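Local coordinates for protein racemase (Pseudovibrio sp. JE062, PDB 3MKC) that is an enolase-superfamily protein in which a capping N-terminal domain is paired with a modified TIM barrel, at residues Tyr328-Gly333 and Phe366-Ala371; Pro313-Trp316 and Thr321-Ala324. All coordinates share one frame; numbering follows the deposited sequence.

How the interactions relate
Helix 319-331, a helix on the outside of the barrel, takes part in both contacts. Interaction 2 sets its first turns against the loop 313-316 that leads into it, whereas interaction 1 sets its last turn against the chain at 366-371. Their centres lie about 12 Å apart, and they meet where Tyr328 CE2 packs against Pro313 CD at 3.4 Å. Interaction 2 is buried, its centre about 4 Å from that of the chain, in the loop after a barrel strand, the side on which enolase-superfamily enzymes generally carry their active site. Interaction 1 lies about 15 Å from the chain centre, at the other end of the helix, and is partly buried.

Interaction 1: residues Tyr328-Gly333 and Phe366-Ala371; sequences YQFAVG and FAKPTA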
ATOM      1  N   TYR A 328      -1.638   9.578   3.350  1.00 10.83           N
ATOM      2  CA  TYR A 328      -0.948   8.824   4.395  1.00 11.08           C
ATOM      3  C   TYR A 328       0.438   9.420   4.666  1.00 11.02           C
ATOM      4  O   TYR A 328       0.782   9.744   5.807  1.00 11.56           O
ATOM      5  CB  TYR A 328      -0.784   7.359   3.970  1.00 12.02           C
ATOM      6  CG  TYR A 328       0.215   6.613   4.832  1.00 10.87           C
ATOM      7  CD1 TYR A 328      -0.163   6.066   6.054  1.00 13.19           C
ATOM      8  CD2 TYR A 328       1.565   6.554   4.471  1.00 12.93           C
ATOM      9  CE1 TYR A 328       0.781   5.485   6.904  1.00 12.09           C
ATOM     10  CE2 TYR A 328       2.514   5.979   5.312  1.00 12.28           C
ATOM     11  CZ  TYR A 328       2.115   5.451   6.530  1.00 13.79           C
ATOM     12  OH  TYR A 328       3.049   4.921   7.393  1.00 12.12           O
ATOM     13  N   GLN A 329       1.231   9.588   3.612  1.00 12.05           N
ATOM     14  CA  GLN A 329       2.582  10.109   3.792  1.00 11.46           C
ATOM     15  C   GLN A 329       2.617  11.498   4.409  1.00 11.73           C
ATOM     16  O   GLN A 329       3.532  11.822   5.159  1.00 13.93           O
ATOM     17  CB  GLN A 329       3.354  10.111   2.469  1.00 13.09           C
ATOM     18  CG  GLN A 329       4.844  10.408   2.648  1.00 14.38           C
ATOM     19  CD  GLN A 329       5.601   9.262   3.310  1.00 16.91           C
ATOM     20  OE1 GLN A 329       5.003   8.334   3.855  1.00 14.16           O
ATOM     21  NE2 GLN A 329       6.929   9.331   3.273  1.00 15.30           N
ATOM     22  N   PHE A 330       1.628  12.327   4.102  1.00 12.23           N
ATOM     23  CA  PHE A 330       1.602  13.668   4.671  1.00 12.70           C
ATOM     24  C   PHE A 330       1.293  13.707   6.165  1.00 12.18           C
ATOM     25  O   PHE A 330       1.990  14.372   6.934  1.00 12.93           O
ATOM     26  CB  PHE A 330       0.581  14.539   3.935  1.00 12.18           C
ATOM     27  CG  PHE A 330       1.163  15.300   2.779  1.00 16.00           C
ATOM     28  CD1 PHE A 330       2.010  16.383   3.006  1.00 14.48           C
ATOM     29  CD2 PHE A 330       0.893  14.918   1.468  1.00 14.90           C
ATOM     30  CE1 PHE A 330       2.587  17.076   1.937  1.00 16.31           C
ATOM     31  CE2 PHE A 330       1.465  15.604   0.395  1.00 16.51           C
ATOM     32  CZ  PHE A 330       2.317  16.686   0.636  1.00 15.57           C
ATOM     33  N   ALA A 331       0.265  12.976   6.581  1.00 11.92           N
ATOM     34  CA  ALA A 331      -0.151  13.011   7.980  1.00 12.22           C
ATOM     35  C   ALA A 331       0.363  11.898   8.886  1.00 11.73           C
ATOM     36  O   ALA A 331       0.501  12.103  10.091  1.00 14.13           O
ATOM     37  CB  ALA A 331      -1.664  13.040   8.048  1.00 13.68           C
ATOM     38  N   VAL A 332       0.635  10.738   8.308  1.00 13.12           N
ATOM     39  CA  VAL A 332       1.054   9.569   9.083  1.00 12.60           C
ATOM     40  C   VAL A 332       2.478   9.086   8.852  1.00 12.87           C
ATOM     41  O   VAL A 332       3.164   8.700   9.802  1.00 13.67           O
ATOM     42  CB  VAL A 332       0.105   8.386   8.797  1.00 12.03           C
ATOM     43  CG1 VAL A 332       0.375   7.242   9.767  1.00 12.33           C
ATOM     44  CG2 VAL A 332      -1.345   8.856   8.889  1.00 12.20           C
ATOM     45  N   GLY A 333       2.910   9.091   7.592  1.00 14.54           N
ATOM     46  CA  GLY A 333       4.243   8.625   7.238  1.00 12.21           C
ATOM     47  C   GLY A 333       5.374   9.038   8.157  1.00 12.63           C
ATOM     48  O   GLY A 333       5.450  10.190   8.592  1.00 14.67           O
ATOM     49  N   PHE A 366       5.191  15.342  -4.320  1.00 19.17           N
ATOM     50  CA  PHE A 366       3.792  15.752  -4.347  1.00 18.72           C
ATOM     51  C   PHE A 366       3.513  16.882  -3.371  1.00 18.08           C
ATOM     52  O   PHE A 366       4.078  16.929  -2.284  1.00 17.86           O
ATOM     53  CB  PHE A 366       2.884  14.569  -4.005  1.00 17.83           C
ATOM     54  CG  PHE A 366       2.889  13.485  -5.036  1.00 18.45           C
ATOM     55  CD1 PHE A 366       2.518  13.757  -6.351  1.00 19.73           C
ATOM     56  CD2 PHE A 366       3.267  12.191  -4.703  1.00 21.02           C
ATOM     57  CE1 PHE A 366       2.524  12.761  -7.318  1.00 19.01           C
ATOM     58  CE2 PHE A 366       3.276  11.180  -5.664  1.00 21.82           C
ATOM     59  CZ  PHE A 366       2.904  11.466  -6.977  1.00 21.53           C
ATOM     60  N   ALA A 367       2.636  17.796  -3.774  1.00 18.73           N
ATOM     61  CA  ALA A 367       2.254  18.917  -2.929  1.00 18.91           C
ATOM     62  C   ALA A 367       1.084  18.452  -2.075  1.00 17.67           C
ATOM     63  O   ALA A 367       0.502  17.401  -2.333  1.00 16.99           O
ATOM     64  CB  ALA A 367       1.827  20.105  -3.789  1.00 19.62           C
ATOM     65  N   LYS A 368       0.736  19.237  -1.063  1.00 18.72           N
ATOM     66  CA  LYS A 368      -0.377  18.881  -0.189  1.00 19.09           C
ATOM     67  C   LYS A 368      -1.692  18.811  -0.951  1.00 19.85           C
ATOM     68  O   LYS A 368      -2.002  19.695  -1.746  1.00 18.56           O
ATOM     69  CB  LYS A 368      -0.500  19.900   0.946  1.00 21.66           C
ATOM     70  CG  LYS A 368       0.750  19.983   1.813  1.00 24.97           C
ATOM     71  CD  LYS A 368       0.492  20.694   3.131  1.00 26.98           C
ATOM     72  CE  LYS A 368       0.155  22.151   2.945  1.00 28.22           C
ATOM     73  NZ  LYS A 368       0.102  22.852   4.265  1.00 30.01           N
ATOM     74  N   PRO A 369      -2.477  17.742  -0.742  1.00 20.15           N
ATOM     75  CA  PRO A 369      -3.757  17.631  -1.446  1.00 19.97           C
ATOM     76  C   PRO A 369      -4.640  18.822  -1.083  1.00 20.45           C
ATOM     77  O   PRO A 369      -4.602  19.302   0.046  1.00 20.99           O
ATOM     78  CB  PRO A 369      -4.314  16.310  -0.929  1.00 20.12           C
ATOM     79  CG  PRO A 369      -3.072  15.491  -0.741  1.00 20.57           C
ATOM     80  CD  PRO A 369      -2.145  16.479  -0.056  1.00 20.77           C
ATOM     81  N   THR A 370      -5.427  19.305  -2.040  1.00 22.36           N
ATOM     82  CA  THR A 370      -6.292  20.454  -1.795  1.00 23.20           C
ATOM     83  C   THR A 370      -7.782  20.145  -1.895  1.00 23.16           C
ATOM     84  O   THR A 370      -8.618  21.021  -1.655  1.00 24.45           O
ATOM     85  CB  THR A 370      -5.980  21.589  -2.781  1.00 24.16           C
ATOM     86  OG1 THR A 370      -6.058  21.084  -4.118  1.00 23.85           O
ATOM     87  CG2 THR A 370      -4.583  22.148  -2.532  1.00 24.76           C
ATOM     88  N   ALA A 371      -8.120  18.910  -2.250  1.00 21.99           N
ATOM     89  CA  ALA A 371      -9.520  18.532  -2.378  1.00 21.52           C
ATOM     90  C   ALA A 371     -10.024  17.810  -1.134  1.00 21.22           C
ATOM     91  O   ALA A 371      -9.236  17.238  -0.375  1.00 20.92           O
ATOM     92  CB  ALA A 371      -9.712  17.643  -3.603  1.00 21.08           C
TER
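With chi1 at -91°, turned off a staggered position, Phe330 sends its ring out from the last turn of helix 319-331 to meet Lys368, whose CG, set anti to its carbonyl carbon (chi1 -60°), comes to lie over the CE1 side of the ring face. The helix belongs to the modified TIM barrel of the enolase superfamily; the facing segment is a short, weakly bonded strand, 366-367, antiparallel to strand 137-143, and the loop that follows. Lys368 crosses the phenyl group at about a right angle, with CB over the same face and CG 3.4 Å from Phe330 CE1. A long aliphatic stem suits this place, since it covers carbon while the chain bends at chi3 and carries the ammonium away. Pro369 comes in obliquely, CD 3.7 Å from Phe330 CD2, a compact apolar neighbour that also rests on Ile326 one turn back. On the strand side the ring meets backbone rather than side chains: Phe366 points its own ring away, towards Tyr340. No hydrogen bond joins the two segments. Ala367 O lies obliquely, 3.4 Å from Phe330 CE2. Phe366 O, at the edge near the ring plane, probably faces a slightly positive ring hydrogen, 3.4 Å from Phe330 CZ.

Interaction 2: residues Pro313-Trp316 and Thr321-Ala324; sequences PHNW and TSAA
The flat carboxamide of Asn315 has the methyl of Thr321 over one face and the hydroxyl of Ser322 near its edge. Its chi1 of 170° puts CG opposite the backbone N and carries the amide toward the helix. Thr321 CG2 sits above the oxygen end of the amide, displaced outward, 3.3 Å from Asn315 OD1. Ser322 OG lies close to the amide plane, 3.7 Å from Asn315 ND2, too far to be counted a hydrogen bond; ND2 finds its hydrogen bond outside the two segments. What joins the two polar side chains is a water. It donates to Asn315 OD1 at 2.7 Å, tilted a little out of the plane on the side away from the methyl, and accepts from Ser322 OG at 3.0 Å. In the TIM-barrel-like domain of this enolase-superfamily protein, residues 313-316 form the loop after strand 310-311, and residues 321-324 lie in the first turns of helix 319-331, so the contact folds one beta-alpha connection back on itself. Asparagine suits the loop position because its short amide can serve the water and rest on apolar carbon at the same time; its backbone N is held by Glu339 from the next strand. Threonine splits its two branches between tasks: the methyl reaches the amide, and OG1 is left to Asn289 and to Glu47, the latter from strand 43-48 of the N-terminal domain.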
ATOM      1  N   PRO A 313       3.980   1.745   3.332  1.00 11.95           N
ATOM      2  CA  PRO A 313       2.914   0.826   2.937  1.00 12.21           C
ATOM      3  C   PRO A 313       2.985   0.334   1.505  1.00 13.04           C
ATOM      4  O   PRO A 313       3.207   1.118   0.578  1.00 13.47           O
ATOM      5  CB  PRO A 313       1.644   1.629   3.209  1.00 12.43           C
ATOM      6  CG  PRO A 313       2.051   2.564   4.307  1.00 12.55           C
ATOM      7  CD  PRO A 313       3.412   3.006   3.842  1.00 12.67           C
ATOM      8  N   HIS A 314       2.800  -0.969   1.333  1.00 12.54           N
ATOM      9  CA  HIS A 314       2.812  -1.557   0.002  1.00 15.98           C
ATOM     10  C   HIS A 314       1.685  -0.875  -0.762  1.00 17.56           C
ATOM     11  O   HIS A 314       0.590  -0.678  -0.228  1.00 16.88           O
ATOM     12  CB  HIS A 314       2.550  -3.055   0.089  1.00 17.35           C
ATOM     13  CG  HIS A 314       2.360  -3.715  -1.240  1.00 19.47           C
ATOM     14  ND1 HIS A 314       3.377  -3.845  -2.162  1.00 23.00           N
ATOM     15  CD2 HIS A 314       1.272  -4.291  -1.800  1.00 19.02           C
ATOM     16  CE1 HIS A 314       2.923  -4.476  -3.230  1.00 19.85           C
ATOM     17  NE2 HIS A 314       1.647  -4.757  -3.036  1.00 20.55           N
ATOM     18  N   ASN A 315       1.958  -0.506  -2.010  1.00 19.23           N
ATOM     19  CA  ASN A 315       0.963   0.165  -2.827  1.00 20.45           C
ATOM     20  C   ASN A 315       1.074  -0.251  -4.287  1.00 21.45           C
ATOM     21  O   ASN A 315       1.977   0.186  -5.004  1.00 21.34           O
ATOM     22  CB  ASN A 315       1.115   1.684  -2.689  1.00 20.48           C
ATOM     23  CG  ASN A 315       0.265   2.452  -3.687  1.00 23.20           C
ATOM     24  OD1 ASN A 315      -0.710   1.926  -4.218  1.00 23.48           O
ATOM     25  ND2 ASN A 315       0.626   3.707  -3.935  1.00 22.22           N
ATOM     26  N   TRP A 316       0.157  -1.117  -4.706  1.00 21.22           N
ATOM     27  CA  TRP A 316       0.112  -1.594  -6.080  1.00 22.72           C
ATOM     28  C   TRP A 316      -1.314  -1.975  -6.462  1.00 20.89           C
ATOM     29  O   TRP A 316      -1.638  -3.152  -6.614  1.00 21.10           O
ATOM     30  CB  TRP A 316       1.048  -2.791  -6.272  1.00 25.38           C
ATOM     31  CG  TRP A 316       1.223  -3.152  -7.712  1.00 30.69           C
ATOM     32  CD1 TRP A 316       0.466  -4.028  -8.443  1.00 31.33           C
ATOM     33  CD2 TRP A 316       2.172  -2.584  -8.623  1.00 31.69           C
ATOM     34  NE1 TRP A 316       0.882  -4.035  -9.755  1.00 33.35           N
ATOM     35  CE2 TRP A 316       1.927  -3.158  -9.893  1.00 33.30           C
ATOM     36  CE3 TRP A 316       3.203  -1.644  -8.490  1.00 32.59           C
ATOM     37  CZ2 TRP A 316       2.677  -2.820 -11.027  1.00 33.61           C
ATOM     38  CZ3 TRP A 316       3.951  -1.306  -9.621  1.00 34.23           C
ATOM     39  CH2 TRP A 316       3.682  -1.896 -10.873  1.00 34.74           C
ATOM     40  N   THR A 321      -5.968   3.847  -4.199  1.00 17.16           N
ATOM     41  CA  THR A 321      -4.971   3.620  -3.162  1.00 18.29           C
ATOM     42  C   THR A 321      -3.822   4.625  -3.283  1.00 19.68           C
ATOM     43  O   THR A 321      -3.270   5.066  -2.272  1.00 20.07           O
ATOM     44  CB  THR A 321      -4.435   2.174  -3.224  1.00 18.15           C
ATOM     45  OG1 THR A 321      -5.508   1.266  -2.941  1.00 18.19           O
ATOM     46  CG2 THR A 321      -3.315   1.960  -2.207  1.00 15.68           C
ATOM     47  N   SER A 322      -3.462   5.000  -4.508  1.00 20.45           N
ATOM     48  CA  SER A 322      -2.387   5.976  -4.686  1.00 20.27           C
ATOM     49  C   SER A 322      -2.760   7.292  -4.005  1.00 19.71           C
ATOM     50  O   SER A 322      -1.899   7.979  -3.455  1.00 19.03           O
ATOM     51  CB  SER A 322      -2.110   6.223  -6.172  1.00 23.67           C
ATOM     52  OG  SER A 322      -1.369   5.156  -6.741  1.00 28.52           O
ATOM     53  N   ALA A 323      -4.044   7.643  -4.038  1.00 17.27           N
ATOM     54  CA  ALA A 323      -4.500   8.871  -3.407  1.00 17.92           C
ATOM     55  C   ALA A 323      -4.370   8.747  -1.890  1.00 17.36           C
ATOM     56  O   ALA A 323      -3.883   9.664  -1.216  1.00 18.28           O
ATOM     57  CB  ALA A 323      -5.953   9.150  -3.784  1.00 18.00           C
ATOM     58  N   ALA A 324      -4.809   7.613  -1.356  1.00 15.97           N
ATOM     59  CA  ALA A 324      -4.731   7.385   0.080  1.00 16.05           C
ATOM     60  C   ALA A 324      -3.275   7.435   0.523  1.00 14.38           C
ATOM     61  O   ALA A 324      -2.967   7.962   1.594  1.00 17.21           O
ATOM     62  CB  ALA A 324      -5.344   6.027   0.444  1.00 14.93           C
TER
HETATM   63  O   HOH W   1      -1.877   2.155  -6.597  1.00 22.60           O